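PDB 2EBF: dermonecrotic toxin from Pasteurella multocida, which acts as a mitogenic, dermonecrotic and osteolytic toxin that induces bone resorption and is associated with severe progressive atrophic rhinitis in pigs. Local coordinates for residues Q143-K147 and I184-F188; F154-A159 and S170-I175; R176-Q180 and N472-Y478. One frame throughout, in Å; residues are numbered along the deposited sequence.

Overall arrangement
In this C-terminal toxin fragment, contacts 2 and 3 both use helix 171-180; contact 1 joins the loops before helix 151-164 and after helix 171-180. Contact 2 packs the shared helix against helix 151-164, nested within the loop closed by contact 1; Ile144 CD1 and Leu155 CD1 join the two at 3.4 Å. Contact 3 sets its C-terminal end on helix 473-490, about 290 residues later, about 13 Å between centres from contact 2. Contact 1, its centre about 15 Å from both others, follows where Ser185 CB rests 3.3 Å from Leu179 O. It contributes Gln143, Lys147 and Phe188 to two glucose sites, whereas the phosphonate binds at Gly624-Ser628 in the C3 family region.

Contact 1: Q143-K147 and I184-F188. With GLC (alpha-D-glucopyranose), chain C; GLC (alpha-D-glucopyranose), chain B; GLC (alpha-D-glucopyranose), chain D.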
loop_
_atom_site.group_PDB
_atom_site.type_symbol
_atom_site.label_atom_id
_atom_site.label_comp_id
_atom_site.label_asym_id
_atom_site.label_seq_id
_atom_site.Cartn_x
_atom_site.Cartn_y
_atom_site.Cartn_z
ATOM N N GLN A 143 4.788 19.136 -2.612
ATOM C CA GLN A 143 5.693 19.266 -3.762
ATOM C C GLN A 143 5.302 18.303 -4.901
ATOM O O GLN A 143 5.657 18.538 -6.065
ATOM C CB GLN A 143 7.165 19.090 -3.348
ATOM C CG GLN A 143 7.770 20.382 -2.777
ATOM C CD GLN A 143 9.195 20.268 -2.244
ATOM O OE1 GLN A 143 9.845 21.297 -2.035
ATOM N NE2 GLN A 143 9.686 19.039 -2.010
ATOM N N ILE A 144 4.585 17.227 -4.574
ATOM C CA ILE A 144 4.083 16.305 -5.603
ATOM C C ILE A 144 3.051 17.034 -6.487
ATOM O O ILE A 144 2.093 17.598 -5.971
ATOM C CB ILE A 144 3.452 15.019 -4.984
ATOM C CG1 ILE A 144 4.439 14.349 -4.021
ATOM C CG2 ILE A 144 3.013 14.031 -6.086
ATOM C CD1 ILE A 144 3.814 13.298 -3.106
ATOM N N PRO A 145 3.250 17.027 -7.823
ATOM C CA PRO A 145 2.316 17.702 -8.734
ATOM C C PRO A 145 0.919 17.090 -8.642
ATOM O O PRO A 145 0.790 15.961 -8.192
ATOM C CB PRO A 145 2.922 17.433 -10.123
ATOM C CG PRO A 145 4.384 17.123 -9.845
ATOM C CD PRO A 145 4.361 16.382 -8.550
ATOM N N ASN A 146 -0.101 17.841 -9.064
ATOM C CA ASN A 146 -1.506 17.390 -9.077
ATOM C C ASN A 146 -1.998 17.051 -7.669
ATOM O O ASN A 146 -2.222 15.877 -7.335
ATOM C CB ASN A 146 -1.721 16.185 -9.999
ATOM C CG ASN A 146 -0.802 16.189 -11.214
ATOM O OD1 ASN A 146 -0.760 17.148 -11.992
ATOM N ND2 ASN A 146 -0.065 15.108 -11.379
ATOM N N LYS A 147 -2.160 18.088 -6.852
ATOM C CA LYS A 147 -2.580 17.924 -5.464
ATOM C C LYS A 147 -3.912 17.220 -5.310
ATOM O O LYS A 147 -4.193 16.669 -4.244
ATOM C CB LYS A 147 -2.645 19.274 -4.767
ATOM C CG LYS A 147 -1.297 19.962 -4.655
ATOM C CD LYS A 147 -1.431 21.280 -3.924
ATOM C CE LYS A 147 -0.063 21.948 -3.732
ATOM N NZ LYS A 147 0.552 22.327 -5.037
ATOM N N ILE A 184 2.595 9.196 -10.889
ATOM C CA ILE A 184 2.254 10.013 -9.721
ATOM C C ILE A 184 3.015 11.340 -9.705
ATOM O O ILE A 184 2.449 12.382 -9.354
ATOM C CB ILE A 184 2.512 9.253 -8.380
ATOM C CG1 ILE A 184 1.798 7.898 -8.353
ATOM C CG2 ILE A 184 2.085 10.111 -7.175
ATOM C CD1 ILE A 184 2.248 6.978 -7.203
ATOM N N SER A 185 4.294 11.308 -10.080
ATOM C CA SER A 185 5.125 12.502 -9.974
ATOM C C SER A 185 5.054 13.429 -11.192
ATOM O O SER A 185 5.719 14.462 -11.218
ATOM C CB SER A 185 6.587 12.117 -9.724
ATOM O OG SER A 185 7.153 11.521 -10.883
ATOM N N ALA A 186 4.273 13.056 -12.198
ATOM C CA ALA A 186 4.228 13.809 -13.449
ATOM C C ALA A 186 3.116 14.862 -13.434
ATOM O O ALA A 186 1.960 14.533 -13.175
ATOM C CB ALA A 186 4.047 12.853 -14.636
ATOM N N PRO A 187 3.460 16.136 -13.717
ATOM C CA PRO A 187 2.411 17.146 -13.923
ATOM C C PRO A 187 1.488 16.681 -15.042
ATOM O O PRO A 187 1.957 16.367 -16.134
ATOM C CB PRO A 187 3.191 18.391 -14.343
ATOM C CG PRO A 187 4.573 18.189 -13.728
ATOM C CD PRO A 187 4.814 16.704 -13.853
ATOM N N PHE A 188 0.195 16.605 -14.753
ATOM C CA PHE A 188 -0.773 16.005 -15.670
ATOM C C PHE A 188 -0.952 16.859 -16.922
ATOM O O PHE A 188 -1.149 18.068 -16.828
ATOM C CB PHE A 188 -2.116 15.804 -14.968
ATOM C CG PHE A 188 -3.185 15.199 -15.846
ATOM C CD1 PHE A 188 -4.201 15.994 -16.364
ATOM C CD2 PHE A 188 -3.171 13.842 -16.157
ATOM C CE1 PHE A 188 -5.199 15.457 -17.174
ATOM C CE2 PHE A 188 -4.170 13.280 -16.970
ATOM C CZ PHE A 188 -5.185 14.093 -17.480
HETATM C C1 GLC C . 4.222 23.425 -5.070
HETATM C C2 GLC C . 5.304 23.013 -6.067
HETATM C C3 GLC C . 5.605 24.187 -7.006
HETATM C C4 GLC C . 4.334 24.662 -7.708
HETATM C C5 GLC C . 3.218 24.945 -6.695
HETATM C C6 GLC C . 1.886 25.168 -7.399
HETATM O O1 GLC C . 4.744 24.485 -4.266
HETATM O O2 GLC C . 6.483 22.606 -5.359
HETATM O O3 GLC C . 6.585 23.849 -7.988
HETATM O O4 GLC C . 4.627 25.844 -8.475
HETATM O O5 GLC C . 3.045 23.847 -5.785
HETATM O O6 GLC C . 1.532 23.966 -8.094
HETATM C C1 GLC B . -5.225 19.233 -18.596
HETATM C C2 GLC B . -6.575 19.510 -19.266
HETATM C C3 GLC B . -7.389 20.504 -18.432
HETATM C C4 GLC B . -7.529 20.018 -16.985
HETATM C C5 GLC B . -6.169 19.648 -16.366
HETATM C C6 GLC B . -6.319 18.961 -15.003
HETATM O O1 GLC B . -4.429 20.421 -18.621
HETATM O O2 GLC B . -6.399 20.009 -20.604
HETATM O O3 GLC B . -8.687 20.661 -19.011
HETATM O O4 GLC B . -8.202 21.012 -16.206
HETATM O O5 GLC B . -5.412 18.790 -17.236
HETATM O O6 GLC B . -6.916 17.656 -15.122
HETATM C C1 GLC D . -3.026 20.161 -18.540
HETATM C C2 GLC D . -2.291 21.418 -18.071
HETATM C C3 GLC D . -2.338 22.500 -19.148
HETATM C C4 GLC D . -1.802 21.965 -20.482
HETATM C C5 GLC D . -2.460 20.644 -20.878
HETATM C C6 GLC D . -1.683 20.009 -22.025
HETATM O O2 GLC D . -2.860 21.896 -16.842
HETATM O O3 GLC D . -1.557 23.619 -18.722
HETATM O O4 GLC D . -2.042 22.923 -21.524
HETATM O O5 GLC D . -2.503 19.707 -19.794
HETATM O O6 GLC D . -2.425 18.903 -22.551
HETATM O O HOH W 1 0.036 13.262 -8.615
#
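Two irregular loop segments meet most closely where Pro145 faces Pro187, their CA atoms 5.2 Å apart, and Ile144 follows opposite Ser185. Asn146 supplies the polar grip, using both ends of its amide. OD1 accepts from Phe188 N at 3.0 Å along a nearly straight N-H line (164°). ND2 donates to Ala186 O at 2.8 Å, and that oxygen lies almost in the amide plane, only 5° out of it. Two bonds to the backbone of the 184-188 loop fix the rotation of the amide, which stands nearly perpendicular (88°) to the Phe188 ring. Beside it the Pro145 ring packs by van der Waals contact: CG lies 3.3 Å from Ser185 O and within 4.0 Å of Pro187 CG, and CB lies over Pro187 CA. Ile144 and Ile184 run side by side in the same direction, meeting through their CG2 methyls. A single water donates to both Pro145 O and Ile184 O, bridging two carbonyl oxygens, both acceptors, and takes a weak bond from Asn146 ND2.

Sugars sit beyond both ends. Lys147 NZ, turned by the bend at the end of its chain, donates to O5 of the chain C glucose at 3.0 Å and also forms a salt bridge with Asp103. Phe188 presents its ring edge to O5 of the chain B glucose, with CD1 at 3.2 Å, while its carbonyl lies near the 1,1-linked chain D glucose. Arg312 makes a cation-pi contact with the same ring. The chemistry implies that one asparagine, acting as both donor and acceptor, ties together the loops contributing to two separate glucose sites.

Contact 2: F154-A159 and S170-I175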
loop_
_atom_site.group_PDB
_atom_site.type_symbol
_atom_site.label_atom_id
_atom_site.label_comp_id
_atom_site.label_asym_id
_atom_site.label_seq_id
_atom_site.Cartn_x
_atom_site.Cartn_y
_atom_site.Cartn_z
ATOM N N PHE A 154 -3.968 10.377 0.012
ATOM C CA PHE A 154 -3.497 9.103 0.522
ATOM C C PHE A 154 -2.337 9.316 1.491
ATOM O O PHE A 154 -2.298 8.730 2.571
ATOM C CB PHE A 154 -3.041 8.207 -0.639
ATOM C CG PHE A 154 -2.360 6.946 -0.193
ATOM C CD1 PHE A 154 -3.080 5.766 -0.050
ATOM C CD2 PHE A 154 -0.997 6.942 0.106
ATOM C CE1 PHE A 154 -2.452 4.600 0.375
ATOM C CE2 PHE A 154 -0.359 5.778 0.534
ATOM C CZ PHE A 154 -1.082 4.615 0.670
ATOM N N LEU A 155 -1.400 10.167 1.097
ATOM C CA LEU A 155 -0.220 10.384 1.918
ATOM C C LEU A 155 -0.542 11.072 3.239
ATOM O O LEU A 155 0.018 10.694 4.261
ATOM C CB LEU A 155 0.864 11.123 1.141
ATOM C CG LEU A 155 1.489 10.320 -0.007
ATOM C CD1 LEU A 155 2.233 11.264 -0.927
ATOM C CD2 LEU A 155 2.401 9.166 0.478
ATOM N N LEU A 156 -1.432 12.062 3.232
ATOM C CA LEU A 156 -1.813 12.721 4.499
ATOM C C LEU A 156 -2.607 11.775 5.406
ATOM O O LEU A 156 -2.430 11.778 6.615
ATOM C CB LEU A 156 -2.580 14.031 4.271
ATOM C CG LEU A 156 -2.956 14.794 5.548
ATOM C CD1 LEU A 156 -1.701 15.240 6.312
ATOM C CD2 LEU A 156 -3.761 15.995 5.170
ATOM N N ARG A 157 -3.471 10.961 4.811
ATOM C CA ARG A 157 -4.203 9.948 5.546
ATOM C C ARG A 157 -3.255 9.003 6.247
ATOM O O ARG A 157 -3.409 8.739 7.439
ATOM C CB ARG A 157 -5.119 9.163 4.597
ATOM C CG ARG A 157 -5.714 7.913 5.195
ATOM C CD ARG A 157 -6.165 6.965 4.088
ATOM N NE ARG A 157 -7.105 7.611 3.180
ATOM C CZ ARG A 157 -7.255 7.298 1.895
ATOM N NH1 ARG A 157 -6.515 6.343 1.339
ATOM N NH2 ARG A 157 -8.141 7.953 1.159
ATOM N N THR A 158 -2.256 8.521 5.509
ATOM C CA THR A 158 -1.249 7.599 6.031
ATOM C C THR A 158 -0.423 8.260 7.149
ATOM O O THR A 158 -0.167 7.651 8.206
ATOM C CB THR A 158 -0.333 7.088 4.875
ATOM O OG1 THR A 158 -1.147 6.524 3.830
ATOM C CG2 THR A 158 0.676 6.044 5.365
ATOM N N ALA A 159 -0.014 9.507 6.908
ATOM C CA ALA A 159 0.787 10.261 7.873
ATOM C C ALA A 159 0.030 10.428 9.194
ATOM O O ALA A 159 0.601 10.232 10.259
ATOM C CB ALA A 159 1.160 11.625 7.312
ATOM N N SER A 170 5.540 4.007 7.432
ATOM C CA SER A 170 5.409 3.766 5.995
ATOM C C SER A 170 5.376 5.048 5.173
ATOM O O SER A 170 5.627 5.014 3.987
ATOM C CB SER A 170 4.159 2.929 5.700
ATOM O OG SER A 170 3.000 3.549 6.227
ATOM N N THR A 171 5.058 6.175 5.805
ATOM C CA THR A 171 4.826 7.421 5.057
ATOM C C THR A 171 6.040 7.882 4.257
ATOM O O THR A 171 5.925 8.217 3.074
ATOM C CB THR A 171 4.311 8.556 5.987
ATOM O OG1 THR A 171 3.115 8.123 6.646
ATOM C CG2 THR A 171 3.997 9.827 5.203
ATOM N N ALA A 172 7.209 7.919 4.892
ATOM C CA ALA A 172 8.396 8.407 4.205
ATOM C C ALA A 172 8.665 7.597 2.929
ATOM O O ALA A 172 8.908 8.154 1.851
ATOM C CB ALA A 172 9.623 8.365 5.144
ATOM N N ASP A 173 8.625 6.277 3.059
ATOM C CA ASP A 173 8.908 5.405 1.925
ATOM C C ASP A 173 7.803 5.469 0.860
ATOM O O ASP A 173 8.088 5.341 -0.323
ATOM C CB ASP A 173 9.143 3.971 2.393
ATOM C CG ASP A 173 10.493 3.786 3.054
ATOM O OD1 ASP A 173 11.476 4.457 2.652
ATOM O OD2 ASP A 173 10.570 2.965 3.982
ATOM N N LEU A 174 6.553 5.662 1.275
ATOM C CA LEU A 174 5.463 5.828 0.292
ATOM C C LEU A 174 5.624 7.159 -0.468
ATOM O O LEU A 174 5.320 7.245 -1.663
ATOM C CB LEU A 174 4.076 5.674 0.928
ATOM C CG LEU A 174 3.619 4.224 1.178
ATOM C CD1 LEU A 174 2.596 4.126 2.311
ATOM C CD2 LEU A 174 3.067 3.568 -0.096
ATOM N N ILE A 175 6.143 8.180 0.221
ATOM C CA ILE A 175 6.518 9.433 -0.445
ATOM C C ILE A 175 7.649 9.188 -1.451
ATOM O O ILE A 175 7.581 9.673 -2.577
ATOM C CB ILE A 175 6.910 10.547 0.569
ATOM C CG1 ILE A 175 5.666 11.051 1.313
ATOM C CG2 ILE A 175 7.668 11.702 -0.127
ATOM C CD1 ILE A 175 5.986 11.913 2.567
#
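Leu155, Leu174 and Ile175 form the apolar centre of an antiparallel helix pair, whose short axes run at 165° to each other and approach to 10.0 Å. Leu155 CD2 touches both partners, lying 3.9 Å from Leu174 CB and just as close to Ile175 CG1; CD1 of the same leucine also leans on Ile175 CG1. Leu174 sends its CD1 methyl to the edge of the Phe154 ring, in the ring plane, where CE2 is 3.8 Å away. Phe154 reaches this place because its CG is anti to the backbone N (chi1 172°), and its side chain lies roughly perpendicular to that of Leu174.

Nearer the tight end of the pair, threonines and an alanine replace the large side chains. The Thr158 and Thr171 side chains pass antiparallel, the methyl CG2 of Thr158 meeting Thr171 OG1 at 3.5 Å. Ala159 is small enough to let Thr171 come in: its CA is 3.4 Å from Thr171 OG1, and the two CA atoms stand 5.7 Å apart.

The polar bonds are made within or beside the helices. Thr158 OG1 donates to Phe154 O at 2.8 Å from above the carbonyl plane, while Thr158 N reaches the same oxygen from the opposite face. Glu162 OE1 takes hydrogen bonds with both Thr171 OG1 and Ser170 N, and Ser170 OG bonds Ser168 O. Helix 135-143 adds Leu137 against Ala159 and Thr171. With no hydrogen bond between the segments, van der Waals packing joins this buried helical hairpin, carbon on carbon at the leucines and carbon on hydroxyl oxygen at the threonines.

Contact 3: R176-Q180 and N472-Y478; sequences RFALQ and NPYKSLY
Tyr474 carries much of the contact between the end of helix 171-180 and the start of helix 473-490, and Phe177 CA lies 5.5 Å from its own CA. Its CB packs against Phe177 CD1 at 4.1 Å and also lies near Gln180 NE2. From there CG stands beside the backbone N, which lays the ring along Arg176. One ring face receives Arg176 CB in a CH-pi contact, 4.2 Å from the centroid and 22° off the normal, displaced toward the rim so that CZ is the nearest ring atom. At the tip, Tyr474 OH touches Arg176 CD at 3.3 Å. The arginine chain, extended from CG to NE, carries its guanidinium past the phenol, the two planes only 15° apart, to a salt bridge with Asp173 and a hydrogen bond with Thr553 O.

The helix met here connects parallel strands 456-461 and 498-502 of the mixed sheet, a beta-alpha-beta crossover with strand 399-402 lying between the two in the sheet. Asn472 occupies the N-cap position, and the short helix axes cross at -106°, 9.3 Å apart.

A turn further along, Tyr478 meets Phe177: CD2 lies 3.8 Å from Phe177 CZ, and the rings, tilted little from parallel, are offset with centroids 5.6 Å apart, so there is little face-to-face stacking. Tyr478 OH is hydrogen-bonded to Asp464. Gln180, bent at its second torsion, folds back on its own helix, where NE2 donates to Phe177 O at 2.9 Å, in the carbonyl plane on a lone pair, while OE1 lies against Lys475 CB.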
loop_
_atom_site.group_PDB
_atom_site.type_symbol
_atom_site.label_atom_id
_atom_site.label_comp_id
_atom_site.label_asym_id
_atom_site.label_seq_id
_atom_site.Cartn_x
_atom_site.Cartn_y
_atom_site.Cartn_z
ATOM N N ARG A 176 8.674 8.431 -1.054
ATOM C CA ARG A 176 9.783 8.133 -1.969
ATOM C C ARG A 176 9.290 7.420 -3.235
ATOM O O ARG A 176 9.712 7.756 -4.347
ATOM C CB ARG A 176 10.874 7.315 -1.274
ATOM C CG ARG A 176 11.478 8.005 -0.067
ATOM C CD ARG A 176 12.643 7.199 0.472
ATOM N NE ARG A 176 13.479 7.964 1.393
ATOM C CZ ARG A 176 13.480 7.824 2.715
ATOM N NH1 ARG A 176 12.688 6.939 3.310
ATOM N NH2 ARG A 176 14.303 8.568 3.445
ATOM N N PHE A 177 8.396 6.447 -3.054
ATOM C CA PHE A 177 7.741 5.772 -4.183
ATOM C C PHE A 177 7.022 6.765 -5.099
ATOM O O PHE A 177 7.201 6.724 -6.316
ATOM C CB PHE A 177 6.762 4.700 -3.676
ATOM C CG PHE A 177 5.828 4.156 -4.747
ATOM C CD1 PHE A 177 6.321 3.390 -5.794
ATOM C CD2 PHE A 177 4.461 4.416 -4.686
ATOM C CE1 PHE A 177 5.473 2.894 -6.783
ATOM C CE2 PHE A 177 3.596 3.916 -5.657
ATOM C CZ PHE A 177 4.105 3.154 -6.710
ATOM N N ALA A 178 6.214 7.650 -4.503
ATOM C CA ALA A 178 5.415 8.621 -5.262
ATOM C C ALA A 178 6.306 9.538 -6.085
ATOM O O ALA A 178 6.019 9.806 -7.250
ATOM C CB ALA A 178 4.534 9.448 -4.326
ATOM N N LEU A 179 7.404 9.988 -5.477
ATOM C CA LEU A 179 8.315 10.952 -6.109
ATOM C C LEU A 179 9.040 10.411 -7.340
ATOM O O LEU A 179 9.380 11.166 -8.257
ATOM C CB LEU A 179 9.349 11.453 -5.093
ATOM C CG LEU A 179 8.874 12.372 -3.962
ATOM C CD1 LEU A 179 10.049 12.686 -3.031
ATOM C CD2 LEU A 179 8.270 13.657 -4.504
ATOM N N GLN A 180 9.296 9.110 -7.349
ATOM C CA GLN A 180 9.975 8.474 -8.474
ATOM C C GLN A 180 9.007 7.910 -9.515
ATOM O O GLN A 180 9.387 7.701 -10.659
ATOM C CB GLN A 180 10.958 7.391 -7.980
ATOM C CG GLN A 180 10.315 6.180 -7.277
ATOM C CD GLN A 180 9.715 5.168 -8.246
ATOM O OE1 GLN A 180 10.356 4.778 -9.240
ATOM N NE2 GLN A 180 8.482 4.739 -7.969
ATOM N N ASN A 472 15.052 2.102 -10.819
ATOM C CA ASN A 472 14.613 2.593 -9.529
ATOM C C ASN A 472 14.073 1.460 -8.659
ATOM O O ASN A 472 13.177 0.732 -9.080
ATOM C CB ASN A 472 13.558 3.683 -9.717
ATOM C CG ASN A 472 13.280 4.430 -8.449
ATOM O OD1 ASN A 472 13.810 5.529 -8.221
ATOM N ND2 ASN A 472 12.459 3.839 -7.599
ATOM N N PRO A 473 14.611 1.316 -7.432
ATOM C CA PRO A 473 14.246 0.180 -6.576
ATOM C C PRO A 473 12.787 0.191 -6.106
ATOM O O PRO A 473 12.247 -0.862 -5.766
ATOM C CB PRO A 473 15.209 0.309 -5.389
ATOM C CG PRO A 473 15.589 1.773 -5.359
ATOM C CD PRO A 473 15.596 2.212 -6.787
ATOM N N TYR A 474 12.159 1.367 -6.085
ATOM C CA TYR A 474 10.760 1.479 -5.675
ATOM C C TYR A 474 9.826 0.953 -6.761
ATOM O O TYR A 474 8.866 0.257 -6.456
ATOM C CB TYR A 474 10.405 2.913 -5.237
ATOM C CG TYR A 474 11.245 3.339 -4.061
ATOM C CD1 TYR A 474 10.900 2.961 -2.760
ATOM C CD2 TYR A 474 12.434 4.050 -4.248
ATOM C CE1 TYR A 474 11.696 3.324 -1.667
ATOM C CE2 TYR A 474 13.234 4.415 -3.158
ATOM C CZ TYR A 474 12.857 4.044 -1.879
ATOM O OH TYR A 474 13.648 4.379 -0.801
ATOM N N LYS A 475 10.128 1.263 -8.021
ATOM C CA LYS A 475 9.360 0.712 -9.144
ATOM C C LYS A 475 9.537 -0.812 -9.175
ATOM O O LYS A 475 8.573 -1.566 -9.361
ATOM C CB LYS A 475 9.807 1.346 -10.468
ATOM C CG LYS A 475 9.158 0.733 -11.723
ATOM C CD LYS A 475 9.833 1.221 -12.979
ATOM C CE LYS A 475 9.594 0.287 -14.144
ATOM N NZ LYS A 475 8.199 0.383 -14.663
ATOM N N SER A 476 10.773 -1.260 -8.980
ATOM C CA SER A 476 11.078 -2.698 -8.939
ATOM C C SER A 476 10.315 -3.413 -7.813
ATOM O O SER A 476 9.767 -4.499 -8.019
ATOM C CB SER A 476 12.585 -2.926 -8.788
ATOM O OG SER A 476 13.294 -2.438 -9.915
ATOM N N LEU A 477 10.280 -2.795 -6.635
ATOM C CA LEU A 477 9.567 -3.345 -5.474
ATOM C C LEU A 477 8.053 -3.416 -5.719
ATOM O O LEU A 477 7.415 -4.418 -5.374
ATOM C CB LEU A 477 9.855 -2.498 -4.225
ATOM C CG LEU A 477 9.125 -2.841 -2.926
ATOM C CD1 LEU A 477 9.426 -4.258 -2.523
ATOM C CD2 LEU A 477 9.518 -1.892 -1.809
ATOM N N TYR A 478 7.495 -2.343 -6.284
ATOM C CA TYR A 478 6.081 -2.275 -6.614
ATOM C C TYR A 478 5.704 -3.431 -7.530
ATOM O O TYR A 478 4.745 -4.149 -7.270
ATOM C CB TYR A 478 5.706 -0.929 -7.282
ATOM C CG TYR A 478 4.264 -0.912 -7.784
ATOM C CD1 TYR A 478 3.947 -1.314 -9.089
ATOM C CD2 TYR A 478 3.221 -0.527 -6.945
ATOM C CE1 TYR A 478 2.618 -1.319 -9.538
ATOM C CE2 TYR A 478 1.908 -0.523 -7.384
ATOM C CZ TYR A 478 1.613 -0.918 -8.675
ATOM O OH TYR A 478 0.297 -0.914 -9.104
#